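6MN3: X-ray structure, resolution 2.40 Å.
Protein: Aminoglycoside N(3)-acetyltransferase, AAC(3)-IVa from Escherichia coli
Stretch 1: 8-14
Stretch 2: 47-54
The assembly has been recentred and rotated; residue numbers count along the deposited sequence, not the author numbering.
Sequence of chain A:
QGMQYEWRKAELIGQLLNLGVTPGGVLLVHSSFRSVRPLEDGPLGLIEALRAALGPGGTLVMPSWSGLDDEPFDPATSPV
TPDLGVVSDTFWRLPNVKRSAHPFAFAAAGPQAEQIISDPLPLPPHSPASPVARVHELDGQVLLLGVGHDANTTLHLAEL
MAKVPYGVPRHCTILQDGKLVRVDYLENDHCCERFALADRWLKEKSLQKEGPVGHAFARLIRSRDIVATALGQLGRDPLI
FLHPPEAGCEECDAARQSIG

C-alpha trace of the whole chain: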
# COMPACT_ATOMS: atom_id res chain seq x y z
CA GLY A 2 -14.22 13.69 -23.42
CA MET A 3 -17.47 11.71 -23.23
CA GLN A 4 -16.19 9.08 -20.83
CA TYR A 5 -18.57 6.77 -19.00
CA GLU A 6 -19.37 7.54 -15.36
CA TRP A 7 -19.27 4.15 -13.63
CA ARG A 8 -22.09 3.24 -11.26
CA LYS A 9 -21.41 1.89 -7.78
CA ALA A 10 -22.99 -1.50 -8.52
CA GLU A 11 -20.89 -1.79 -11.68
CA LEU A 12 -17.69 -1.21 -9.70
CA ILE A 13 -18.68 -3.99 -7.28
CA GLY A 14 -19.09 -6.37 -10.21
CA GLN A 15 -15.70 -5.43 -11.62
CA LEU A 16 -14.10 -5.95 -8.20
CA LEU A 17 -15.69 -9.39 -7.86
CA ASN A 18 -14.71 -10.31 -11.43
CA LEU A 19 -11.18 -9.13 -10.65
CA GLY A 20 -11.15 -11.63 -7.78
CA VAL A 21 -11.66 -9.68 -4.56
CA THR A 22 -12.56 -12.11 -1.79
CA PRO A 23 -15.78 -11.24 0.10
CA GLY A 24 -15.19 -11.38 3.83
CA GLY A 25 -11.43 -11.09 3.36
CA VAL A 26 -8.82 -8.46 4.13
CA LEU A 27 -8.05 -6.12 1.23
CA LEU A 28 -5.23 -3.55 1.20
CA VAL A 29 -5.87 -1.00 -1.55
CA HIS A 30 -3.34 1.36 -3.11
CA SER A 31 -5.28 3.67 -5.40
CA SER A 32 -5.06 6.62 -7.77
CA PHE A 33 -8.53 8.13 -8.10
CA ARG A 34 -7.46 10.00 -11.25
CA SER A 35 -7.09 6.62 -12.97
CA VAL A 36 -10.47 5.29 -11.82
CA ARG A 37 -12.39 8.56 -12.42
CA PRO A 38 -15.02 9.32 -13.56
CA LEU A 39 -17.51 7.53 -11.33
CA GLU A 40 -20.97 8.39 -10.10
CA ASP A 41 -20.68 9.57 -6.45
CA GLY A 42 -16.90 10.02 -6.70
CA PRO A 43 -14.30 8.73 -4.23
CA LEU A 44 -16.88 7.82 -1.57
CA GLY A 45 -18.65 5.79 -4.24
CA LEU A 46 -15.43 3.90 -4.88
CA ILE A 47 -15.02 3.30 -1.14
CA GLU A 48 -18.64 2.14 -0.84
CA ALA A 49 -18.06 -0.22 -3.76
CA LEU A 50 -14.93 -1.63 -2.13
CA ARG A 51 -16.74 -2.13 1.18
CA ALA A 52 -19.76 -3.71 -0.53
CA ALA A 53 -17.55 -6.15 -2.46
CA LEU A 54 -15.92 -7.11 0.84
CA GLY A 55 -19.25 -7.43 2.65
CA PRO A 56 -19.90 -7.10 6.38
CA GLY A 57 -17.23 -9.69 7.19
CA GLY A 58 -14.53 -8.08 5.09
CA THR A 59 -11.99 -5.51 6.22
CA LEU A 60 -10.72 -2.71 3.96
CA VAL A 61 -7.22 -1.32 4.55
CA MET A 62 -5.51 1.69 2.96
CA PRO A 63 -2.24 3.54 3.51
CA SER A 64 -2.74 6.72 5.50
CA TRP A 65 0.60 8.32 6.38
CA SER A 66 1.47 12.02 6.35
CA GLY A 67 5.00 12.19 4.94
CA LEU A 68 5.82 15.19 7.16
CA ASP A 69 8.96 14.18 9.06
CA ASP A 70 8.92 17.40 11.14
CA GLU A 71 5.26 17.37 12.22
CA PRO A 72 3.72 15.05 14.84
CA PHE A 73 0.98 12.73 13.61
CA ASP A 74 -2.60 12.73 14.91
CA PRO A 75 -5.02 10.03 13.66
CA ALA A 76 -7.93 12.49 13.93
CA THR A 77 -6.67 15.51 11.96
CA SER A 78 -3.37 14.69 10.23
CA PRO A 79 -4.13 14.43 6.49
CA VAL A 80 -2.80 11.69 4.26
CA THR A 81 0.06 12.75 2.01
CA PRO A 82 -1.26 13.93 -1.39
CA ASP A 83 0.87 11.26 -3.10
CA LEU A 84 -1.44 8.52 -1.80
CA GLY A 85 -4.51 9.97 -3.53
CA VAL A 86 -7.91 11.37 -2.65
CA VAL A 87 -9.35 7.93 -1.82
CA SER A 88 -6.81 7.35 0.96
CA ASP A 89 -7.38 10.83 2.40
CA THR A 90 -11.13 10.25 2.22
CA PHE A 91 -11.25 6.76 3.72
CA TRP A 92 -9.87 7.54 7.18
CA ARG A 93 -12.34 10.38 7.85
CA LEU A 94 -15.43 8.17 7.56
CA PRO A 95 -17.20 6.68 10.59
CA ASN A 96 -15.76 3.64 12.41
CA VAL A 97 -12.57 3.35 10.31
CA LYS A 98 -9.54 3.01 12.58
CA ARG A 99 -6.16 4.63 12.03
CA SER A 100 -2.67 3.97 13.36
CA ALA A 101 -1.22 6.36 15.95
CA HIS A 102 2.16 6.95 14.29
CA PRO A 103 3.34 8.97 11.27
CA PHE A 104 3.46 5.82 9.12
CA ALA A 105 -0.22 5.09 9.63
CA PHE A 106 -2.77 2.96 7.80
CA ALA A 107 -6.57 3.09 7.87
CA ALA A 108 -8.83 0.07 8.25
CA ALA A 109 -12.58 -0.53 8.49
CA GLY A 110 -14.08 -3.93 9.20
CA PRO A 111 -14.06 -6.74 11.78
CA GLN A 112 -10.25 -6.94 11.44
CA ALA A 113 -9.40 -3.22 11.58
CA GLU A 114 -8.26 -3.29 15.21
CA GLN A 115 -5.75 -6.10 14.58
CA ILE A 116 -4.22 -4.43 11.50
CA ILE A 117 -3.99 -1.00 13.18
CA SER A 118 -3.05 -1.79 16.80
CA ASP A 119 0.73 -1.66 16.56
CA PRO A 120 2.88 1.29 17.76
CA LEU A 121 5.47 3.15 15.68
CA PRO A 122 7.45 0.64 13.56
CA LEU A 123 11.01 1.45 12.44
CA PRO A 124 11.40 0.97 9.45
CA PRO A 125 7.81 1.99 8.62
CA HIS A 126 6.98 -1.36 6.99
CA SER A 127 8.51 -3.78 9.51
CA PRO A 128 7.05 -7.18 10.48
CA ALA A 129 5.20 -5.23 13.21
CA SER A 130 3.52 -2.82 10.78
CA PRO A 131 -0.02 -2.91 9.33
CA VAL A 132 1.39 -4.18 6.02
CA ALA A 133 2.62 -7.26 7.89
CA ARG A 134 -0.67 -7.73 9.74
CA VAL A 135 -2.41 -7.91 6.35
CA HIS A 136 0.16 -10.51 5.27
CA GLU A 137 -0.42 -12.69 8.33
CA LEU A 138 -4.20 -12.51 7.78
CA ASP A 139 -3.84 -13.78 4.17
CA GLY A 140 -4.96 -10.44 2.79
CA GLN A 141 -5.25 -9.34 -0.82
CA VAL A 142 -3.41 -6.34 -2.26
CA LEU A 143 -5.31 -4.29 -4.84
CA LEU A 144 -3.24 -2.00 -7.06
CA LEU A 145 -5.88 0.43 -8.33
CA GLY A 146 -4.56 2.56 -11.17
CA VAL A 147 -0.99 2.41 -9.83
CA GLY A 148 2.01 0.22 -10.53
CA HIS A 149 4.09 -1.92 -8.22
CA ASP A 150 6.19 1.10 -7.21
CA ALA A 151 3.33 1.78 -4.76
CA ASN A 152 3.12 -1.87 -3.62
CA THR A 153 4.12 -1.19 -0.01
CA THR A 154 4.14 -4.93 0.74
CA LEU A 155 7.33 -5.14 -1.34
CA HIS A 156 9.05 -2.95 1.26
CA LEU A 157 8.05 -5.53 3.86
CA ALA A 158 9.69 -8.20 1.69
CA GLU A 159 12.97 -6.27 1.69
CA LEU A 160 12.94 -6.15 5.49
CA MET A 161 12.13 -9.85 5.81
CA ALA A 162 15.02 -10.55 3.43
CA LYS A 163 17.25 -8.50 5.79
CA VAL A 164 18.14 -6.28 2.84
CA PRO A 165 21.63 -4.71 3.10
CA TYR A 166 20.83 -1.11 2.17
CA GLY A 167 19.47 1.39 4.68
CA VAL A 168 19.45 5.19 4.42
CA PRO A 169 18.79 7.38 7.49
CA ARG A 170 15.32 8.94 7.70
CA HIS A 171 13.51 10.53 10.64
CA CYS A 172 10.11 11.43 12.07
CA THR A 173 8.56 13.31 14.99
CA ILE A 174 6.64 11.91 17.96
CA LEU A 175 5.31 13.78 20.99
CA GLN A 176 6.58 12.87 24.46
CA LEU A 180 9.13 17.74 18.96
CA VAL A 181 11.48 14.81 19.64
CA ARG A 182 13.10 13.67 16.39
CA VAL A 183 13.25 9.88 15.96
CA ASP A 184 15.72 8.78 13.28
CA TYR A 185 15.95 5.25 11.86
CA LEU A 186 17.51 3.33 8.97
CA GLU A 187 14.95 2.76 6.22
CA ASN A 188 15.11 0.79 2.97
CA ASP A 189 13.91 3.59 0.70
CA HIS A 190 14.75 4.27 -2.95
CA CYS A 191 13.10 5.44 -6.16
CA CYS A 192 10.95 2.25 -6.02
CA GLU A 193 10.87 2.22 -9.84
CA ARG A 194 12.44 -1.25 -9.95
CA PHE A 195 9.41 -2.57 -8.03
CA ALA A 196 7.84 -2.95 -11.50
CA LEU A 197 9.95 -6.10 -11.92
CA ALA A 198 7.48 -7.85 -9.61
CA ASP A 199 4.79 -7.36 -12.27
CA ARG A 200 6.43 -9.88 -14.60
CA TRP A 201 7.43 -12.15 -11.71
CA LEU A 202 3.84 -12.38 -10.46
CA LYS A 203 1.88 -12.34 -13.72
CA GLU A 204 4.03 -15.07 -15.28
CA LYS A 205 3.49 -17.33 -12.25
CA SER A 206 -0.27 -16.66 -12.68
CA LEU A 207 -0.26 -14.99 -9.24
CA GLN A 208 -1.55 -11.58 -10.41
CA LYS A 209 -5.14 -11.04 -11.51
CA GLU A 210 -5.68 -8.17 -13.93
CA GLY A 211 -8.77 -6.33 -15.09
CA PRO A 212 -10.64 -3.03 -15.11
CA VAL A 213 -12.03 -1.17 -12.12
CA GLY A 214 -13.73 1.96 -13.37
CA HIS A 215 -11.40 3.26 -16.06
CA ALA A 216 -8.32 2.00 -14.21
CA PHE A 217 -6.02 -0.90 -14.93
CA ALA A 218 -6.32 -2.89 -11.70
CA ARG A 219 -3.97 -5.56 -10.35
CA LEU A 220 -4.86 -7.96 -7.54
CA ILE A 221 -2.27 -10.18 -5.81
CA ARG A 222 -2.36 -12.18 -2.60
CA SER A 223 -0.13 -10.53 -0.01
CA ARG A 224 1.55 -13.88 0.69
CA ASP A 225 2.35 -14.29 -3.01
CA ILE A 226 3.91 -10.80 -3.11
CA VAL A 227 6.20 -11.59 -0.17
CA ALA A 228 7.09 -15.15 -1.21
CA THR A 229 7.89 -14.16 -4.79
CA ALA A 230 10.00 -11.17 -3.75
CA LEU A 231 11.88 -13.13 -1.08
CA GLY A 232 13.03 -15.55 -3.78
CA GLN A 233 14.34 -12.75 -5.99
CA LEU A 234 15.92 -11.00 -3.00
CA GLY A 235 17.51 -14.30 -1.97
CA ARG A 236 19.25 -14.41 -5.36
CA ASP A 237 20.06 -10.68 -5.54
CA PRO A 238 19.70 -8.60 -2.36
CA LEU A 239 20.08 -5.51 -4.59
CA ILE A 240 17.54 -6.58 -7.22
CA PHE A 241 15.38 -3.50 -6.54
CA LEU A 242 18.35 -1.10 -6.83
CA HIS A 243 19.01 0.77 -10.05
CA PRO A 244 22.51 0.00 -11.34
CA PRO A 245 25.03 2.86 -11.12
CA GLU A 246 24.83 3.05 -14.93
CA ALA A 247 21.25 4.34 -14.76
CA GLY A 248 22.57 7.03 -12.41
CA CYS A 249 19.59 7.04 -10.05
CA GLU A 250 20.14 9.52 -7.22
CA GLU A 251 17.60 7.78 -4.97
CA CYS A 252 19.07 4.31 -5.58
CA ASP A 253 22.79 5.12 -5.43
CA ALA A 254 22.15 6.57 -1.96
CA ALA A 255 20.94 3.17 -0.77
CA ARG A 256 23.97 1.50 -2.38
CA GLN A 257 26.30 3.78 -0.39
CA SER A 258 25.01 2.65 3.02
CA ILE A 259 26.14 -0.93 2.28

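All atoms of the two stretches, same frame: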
# COMPACT_ATOMS: atom_id res chain seq x y z
N ARG A 8 -21.19 3.34 -12.40
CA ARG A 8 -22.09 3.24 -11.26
C ARG A 8 -21.46 2.39 -10.16
O ARG A 8 -20.58 1.57 -10.40
CB ARG A 8 -23.43 2.65 -11.69
CG ARG A 8 -24.08 3.36 -12.86
CD ARG A 8 -24.82 4.60 -12.39
NE ARG A 8 -25.36 5.36 -13.51
CZ ARG A 8 -26.59 5.20 -14.00
NH1 ARG A 8 -27.41 4.30 -13.47
NH2 ARG A 8 -27.00 5.94 -15.03
N LYS A 9 -21.95 2.60 -8.94
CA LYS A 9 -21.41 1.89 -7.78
C LYS A 9 -21.57 0.38 -7.94
O LYS A 9 -20.62 -0.38 -7.71
CB LYS A 9 -22.09 2.37 -6.50
CG LYS A 9 -21.38 3.52 -5.82
CD LYS A 9 -22.33 4.66 -5.52
CE LYS A 9 -23.51 4.20 -4.67
NZ LYS A 9 -24.45 5.31 -4.37
N ALA A 10 -22.76 -0.07 -8.35
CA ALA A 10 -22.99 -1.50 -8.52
C ALA A 10 -22.11 -2.09 -9.62
O ALA A 10 -21.71 -3.26 -9.54
CB ALA A 10 -24.46 -1.77 -8.81
N GLU A 11 -21.79 -1.30 -10.65
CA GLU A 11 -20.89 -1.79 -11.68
C GLU A 11 -19.48 -2.00 -11.13
O GLU A 11 -18.82 -2.99 -11.46
CB GLU A 11 -20.85 -0.81 -12.86
CG GLU A 11 -22.16 -0.66 -13.59
CD GLU A 11 -22.05 0.27 -14.78
OE1 GLU A 11 -22.14 1.50 -14.59
OE2 GLU A 11 -21.85 -0.23 -15.90
N LEU A 12 -19.02 -1.08 -10.28
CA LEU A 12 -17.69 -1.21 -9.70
C LEU A 12 -17.60 -2.45 -8.81
O LEU A 12 -16.55 -3.11 -8.78
CB LEU A 12 -17.34 0.05 -8.90
CG LEU A 12 -17.30 1.36 -9.69
CD1 LEU A 12 -17.37 2.57 -8.76
CD2 LEU A 12 -16.05 1.42 -10.56
N ILE A 13 -18.67 -2.77 -8.09
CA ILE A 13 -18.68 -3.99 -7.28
C ILE A 13 -18.51 -5.21 -8.16
O ILE A 13 -17.75 -6.13 -7.84
CB ILE A 13 -19.96 -4.07 -6.43
CG1 ILE A 13 -20.14 -2.81 -5.58
CG2 ILE A 13 -19.93 -5.29 -5.53
CD1 ILE A 13 -21.53 -2.69 -4.98
N GLY A 14 -19.21 -5.24 -9.30
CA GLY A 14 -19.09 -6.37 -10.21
C GLY A 14 -17.69 -6.51 -10.77
O GLY A 14 -17.16 -7.62 -10.87
N ILE A 47 -15.17 3.92 -2.46
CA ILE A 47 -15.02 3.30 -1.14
C ILE A 47 -16.23 2.42 -0.83
O ILE A 47 -16.08 1.29 -0.36
CB ILE A 47 -14.80 4.37 -0.07
CG1 ILE A 47 -13.43 5.03 -0.26
CG2 ILE A 47 -14.91 3.77 1.32
CD1 ILE A 47 -13.31 6.38 0.44
N GLU A 48 -17.44 2.93 -1.09
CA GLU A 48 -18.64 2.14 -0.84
C GLU A 48 -18.65 0.87 -1.69
O GLU A 48 -19.12 -0.18 -1.23
CB GLU A 48 -19.89 2.97 -1.10
CG GLU A 48 -20.33 3.84 0.07
CD GLU A 48 -21.50 4.74 -0.28
OE1 GLU A 48 -22.07 4.57 -1.38
OE2 GLU A 48 -21.85 5.61 0.55
N ALA A 49 -18.15 0.96 -2.92
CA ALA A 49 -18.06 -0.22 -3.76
C ALA A 49 -17.07 -1.23 -3.20
O ALA A 49 -17.34 -2.43 -3.17
CB ALA A 49 -17.67 0.17 -5.19
N LEU A 50 -15.91 -0.75 -2.73
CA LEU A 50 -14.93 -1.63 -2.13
C LEU A 50 -15.49 -2.31 -0.89
O LEU A 50 -15.31 -3.52 -0.69
CB LEU A 50 -13.66 -0.85 -1.77
CG LEU A 50 -12.79 -0.39 -2.94
CD1 LEU A 50 -11.74 0.60 -2.46
CD2 LEU A 50 -12.13 -1.58 -3.61
N ARG A 51 -16.19 -1.56 -0.04
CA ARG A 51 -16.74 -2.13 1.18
C ARG A 51 -17.88 -3.10 0.87
O ARG A 51 -18.03 -4.12 1.55
CB ARG A 51 -17.21 -1.02 2.11
CG ARG A 51 -16.10 -0.07 2.52
CD ARG A 51 -16.36 0.53 3.89
NE ARG A 51 -16.28 -0.47 4.95
CZ ARG A 51 -16.64 -0.25 6.21
NH1 ARG A 51 -17.10 0.94 6.57
NH2 ARG A 51 -16.54 -1.22 7.11
N ALA A 52 -18.68 -2.81 -0.16
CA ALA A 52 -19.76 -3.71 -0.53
C ALA A 52 -19.21 -5.01 -1.10
O ALA A 52 -19.73 -6.09 -0.80
CB ALA A 52 -20.70 -3.03 -1.52
N ALA A 53 -18.17 -4.93 -1.94
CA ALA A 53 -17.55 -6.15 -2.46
C ALA A 53 -16.97 -7.00 -1.34
O ALA A 53 -17.00 -8.23 -1.41
CB ALA A 53 -16.47 -5.79 -3.47
N LEU A 54 -16.45 -6.36 -0.29
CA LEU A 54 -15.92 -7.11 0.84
C LEU A 54 -17.03 -7.69 1.71
O LEU A 54 -16.87 -8.77 2.27
CB LEU A 54 -15.01 -6.22 1.69
CG LEU A 54 -13.67 -5.85 1.08
CD1 LEU A 54 -12.96 -4.85 1.97
CD2 LEU A 54 -12.81 -7.09 0.89

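Two helices, 9-14 and 47-54, pack against each other at an angle of 49° between their N-to-C directions. Their axes come within 8.5 Å. The contact is small, burying 272 Å² over both sides, and no hydrogen bond crosses it. Apolar packing does most of the work, and three residues cover the most surface: Ile 13, Ala 49 and Lys 9.

Ile 13 contributes the largest share, 72 Å². Its CA-to-CB bond points sideways to the partner helix, yet its branches still reach three alanines. With chi1 at m and chi2 at t, Ile 13 CD1 lies 3.6 Å from CB of Ala 52. Ile 13 CG2 sits 4.1 Å from CB of Ala 53. Ile 13 CG1 lies 3.9 Å from CB of Ala 49 and 3.7 Å from the Ala 49 backbone O. That carbonyl is already engaged within its own helix, where Ala 53 N donates to Ala 49 O at 2.9 Å. The branched side chain therefore spreads over about one turn of the opposing helix.

Ala 49 is buried and gives up 66 Å², nearly as much as Ile 13. Its methyl points toward the first helix and touches three residues there. Besides CG1 of Ile 13, Ala 49 CB meets CB of Leu 12 at 3.7 Å and the backbone O of Lys 9 at 3.9 Å. A short side chain suits this place, because the backbones are close: CA of Ile 13 and CA of Ala 49 are 5.2 Å apart. Ala 52 and Ala 53 are also short, which lets Ile 13 lie close; Ile 13 CG2 is 4.0 Å from Ala 53 CA. Leu 12 is buried and points toward the second helix. Its closest atom to Ala 49 CB is CB, and Leu 12 CD1 is also near, at 4.3 Å from Ala 49 CB.

Lys 9 covers 39 Å² and is partly exposed. Its side chain reaches Glu 48, which is exposed. Lys 9 NZ and Glu 48 OE1 form a long salt bridge at 3.9 Å, and Lys 9 CE comes closer to the same OE1, at 3.6 Å. At this distance the pairing is electrostatic rather than a hydrogen bond. Lys 9 NZ finds its hydrogen-bond partner elsewhere in the structure. Long, charged side chains fit here, since they can meet across the gap while staying accessible to solvent.

The start of the first helix is secured within its own stretch. Arg 8, at the N-cap position, donates its backbone N to Glu 11 OE1 at 3.0 Å. Neither residue touches the second helix.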